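Local structure of nitrate transport protein (Parabacteroides distasonis, 3HN0) at residues Thr85-Lys91 against Val144-Gly150. The protein probably serves as the periplasmic substrate-binding component of an ABC transporter, with nitrate or a related small solute as its suggested cargo. Sequence-based numbering, arbitrary orientation.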
loop_
_atom_site.group_PDB
_atom_site.type_symbol
_atom_site.label_atom_id
_atom_site.label_comp_id
_atom_site.label_asym_id
_atom_site.label_seq_id
_atom_site.Cartn_x
_atom_site.Cartn_y
_atom_site.Cartn_z
ATOM N N THR A 85 -7.794 8.759 -3.363
ATOM C CA THR A 85 -8.961 9.595 -3.358
ATOM C C THR A 85 -9.005 10.696 -2.325
ATOM O O THR A 85 -9.794 11.632 -2.473
ATOM C CB THR A 85 -10.264 8.747 -3.258
ATOM O OG1 THR A 85 -10.356 8.159 -1.991
ATOM C CG2 THR A 85 -10.268 7.650 -4.266
ATOM N N LEU A 86 -8.205 10.591 -1.265
ATOM C CA LEU A 86 -8.341 11.546 -0.179
ATOM C C LEU A 86 -6.987 12.032 0.327
ATOM O O LEU A 86 -6.107 11.252 0.698
ATOM C CB LEU A 86 -9.182 10.936 0.940
ATOM C CG LEU A 86 -9.798 11.962 1.876
ATOM C CD1 LEU A 86 -10.883 12.810 1.103
ATOM C CD2 LEU A 86 -10.360 11.263 3.103
ATOM N N TYR A 87 -6.841 13.363 0.310
ATOM C CA TYR A 87 -5.656 14.004 0.796
ATOM C C TYR A 87 -5.952 15.128 1.760
ATOM O O TYR A 87 -6.976 15.779 1.663
ATOM C CB TYR A 87 -4.846 14.532 -0.391
ATOM C CG TYR A 87 -4.269 13.472 -1.253
ATOM C CD1 TYR A 87 -5.039 12.882 -2.274
ATOM C CD2 TYR A 87 -2.949 13.018 -1.075
ATOM C CE1 TYR A 87 -4.521 11.873 -3.088
ATOM C CE2 TYR A 87 -2.449 11.995 -1.892
ATOM C CZ TYR A 87 -3.229 11.443 -2.895
ATOM O OH TYR A 87 -2.718 10.449 -3.708
ATOM N N LEU A 88 -5.083 15.338 2.745
ATOM C CA LEU A 88 -5.242 16.455 3.668
ATOM C C LEU A 88 -4.442 17.638 3.165
ATOM O O LEU A 88 -3.249 17.491 2.868
ATOM C CB LEU A 88 -4.692 16.057 5.031
ATOM C CG LEU A 88 -4.703 17.057 6.188
ATOM C CD1 LEU A 88 -6.121 17.468 6.545
ATOM C CD2 LEU A 88 -3.963 16.387 7.357
ATOM N N VAL A 89 -5.060 18.814 3.133
ATOM C CA VAL A 89 -4.385 20.041 2.745
ATOM C C VAL A 89 -4.470 21.057 3.888
ATOM O O VAL A 89 -5.447 21.092 4.626
ATOM C CB VAL A 89 -4.988 20.641 1.453
ATOM C CG1 VAL A 89 -4.777 19.691 0.282
ATOM C CG2 VAL A 89 -6.525 20.964 1.603
ATOM N N GLU A 90 -3.428 21.856 4.022
ATOM C CA GLU A 90 -3.369 22.864 5.059
ATOM C C GLU A 90 -2.706 24.110 4.502
ATOM O O GLU A 90 -1.796 24.023 3.659
ATOM C CB GLU A 90 -2.623 22.337 6.309
ATOM C CG GLU A 90 -2.994 20.909 6.717
ATOM C CD GLU A 90 -2.425 20.486 8.068
ATOM O OE1 GLU A 90 -2.695 21.188 9.074
ATOM O OE2 GLU A 90 -1.736 19.434 8.129
ATOM N N LYS A 91 -3.173 25.256 4.982
ATOM C CA LYS A 91 -2.564 26.537 4.676
ATOM C C LYS A 91 -1.533 26.865 5.728
ATOM O O LYS A 91 -1.690 26.484 6.883
ATOM C CB LYS A 91 -3.611 27.640 4.671
ATOM C CG LYS A 91 -4.420 27.645 3.424
ATOM C CD LYS A 91 -5.458 28.758 3.367
ATOM C CE LYS A 91 -4.834 30.156 3.315
ATOM N NZ LYS A 91 -5.373 30.996 2.214
ATOM N N VAL A 144 -11.634 28.365 5.058
ATOM C CA VAL A 144 -11.107 27.026 5.318
ATOM C C VAL A 144 -9.575 27.028 5.227
ATOM O O VAL A 144 -9.015 27.358 4.184
ATOM C CB VAL A 144 -11.701 26.044 4.309
ATOM C CG1 VAL A 144 -11.074 24.604 4.480
ATOM C CG2 VAL A 144 -13.226 25.998 4.404
ATOM N N ASN A 145 -8.894 26.641 6.308
ATOM C CA ASN A 145 -7.440 26.553 6.346
ATOM C C ASN A 145 -6.949 25.100 6.389
ATOM O O ASN A 145 -5.770 24.836 6.285
ATOM C CB ASN A 145 -6.917 27.311 7.577
ATOM C CG ASN A 145 -7.265 28.805 7.540
ATOM O OD1 ASN A 145 -7.188 29.447 6.490
ATOM N ND2 ASN A 145 -7.645 29.352 8.680
ATOM N N ARG A 146 -7.855 24.165 6.591
ATOM C CA ARG A 146 -7.449 22.769 6.664
ATOM C C ARG A 146 -8.647 21.971 6.194
ATOM O O ARG A 146 -9.769 22.258 6.613
ATOM C CB ARG A 146 -7.007 22.504 8.113
ATOM C CG ARG A 146 -6.869 21.105 8.603
ATOM C CD ARG A 146 -6.554 21.130 10.137
ATOM N NE ARG A 146 -5.143 21.359 10.403
ATOM C CZ ARG A 146 -4.629 21.636 11.604
ATOM N NH1 ARG A 146 -5.408 21.744 12.668
ATOM N NH2 ARG A 146 -3.324 21.800 11.741
ATOM N N ALA A 147 -8.401 21.017 5.280
ATOM C CA ALA A 147 -9.458 20.269 4.665
ATOM C C ALA A 147 -8.960 18.971 4.076
ATOM O O ALA A 147 -7.762 18.744 3.952
ATOM C CB ALA A 147 -10.133 21.133 3.558
ATOM N N VAL A 148 -9.927 18.122 3.764
ATOM C CA VAL A 148 -9.666 16.950 2.962
ATOM C C VAL A 148 -10.316 17.111 1.600
ATOM O O VAL A 148 -11.437 17.601 1.492
ATOM C CB VAL A 148 -10.131 15.654 3.635
ATOM C CG1 VAL A 148 -9.215 15.305 4.818
ATOM C CG2 VAL A 148 -11.571 15.742 4.022
ATOM N N LEU A 149 -9.580 16.697 0.562
ATOM C CA LEU A 149 -10.028 16.798 -0.842
ATOM C C LEU A 149 -9.490 15.647 -1.677
ATOM O O LEU A 149 -8.431 15.132 -1.417
ATOM C CB LEU A 149 -9.554 18.118 -1.488
ATOM C CG LEU A 149 -10.209 19.408 -1.027
ATOM C CD1 LEU A 149 -9.451 20.630 -1.629
ATOM C CD2 LEU A 149 -11.676 19.515 -1.336
ATOM N N GLY A 150 -10.214 15.345 -2.751
ATOM C CA GLY A 150 -9.742 14.500 -3.852
ATOM C C GLY A 150 -9.805 15.292 -5.155
ATOM O O GLY A 150 -10.216 16.442 -5.170
#
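The guanidinium of R146 meets the carboxylate of E90 edge-on, with OE1 in the guanidinium plane. Both NE and NH2 of R146 donate to this one oxygen, each at 2.8 Å from E90 OE1. NH2 arrives nearly along the C-O bond; NE comes from above the carboxylate plane, which is turned 62° from the guanidinium. With CG anti to the backbone N (chi1 164°), the R146 chain runs beside E90, and a bend at chi3 presents the NE edge. Y123 makes a cation-pi contact with R146. The Y87 ring has the carbonyl O of L149 at its edge, while its hydroxyl bonds to R239 O.

The strands 87-90 and 146-149 run antiparallel. Y87 pairs with L149 and V89 with A147 as hydrogen-bonded pairs; the V89 N to A147 O bond (2.8 Å) is nearly straight at 173°. On the face of V89, its CG2 lies 4.1 Å from A147 CB, and helix 132-141 covers A147 and L149. V148 shares the other face with L88, E90 and R146, its CG1 4.2 Å from L88 CD1. L86 CD1, just before the strand, lies 3.9 Å from V148 CB.

Strand 165-169 completes a three-stranded sheet. With helix 132-141 it probably belongs to the smaller lobe of a periplasmic binding protein fold. A methionine in place of R146 would probably leave E90 OE1 without its two donors and the partly exposed carboxylate without its charge partner. T167 OG1 holds E90 OE2 and P97 O holds R146 NH1, which limits rotation of both groups beside apolar L88 and V148.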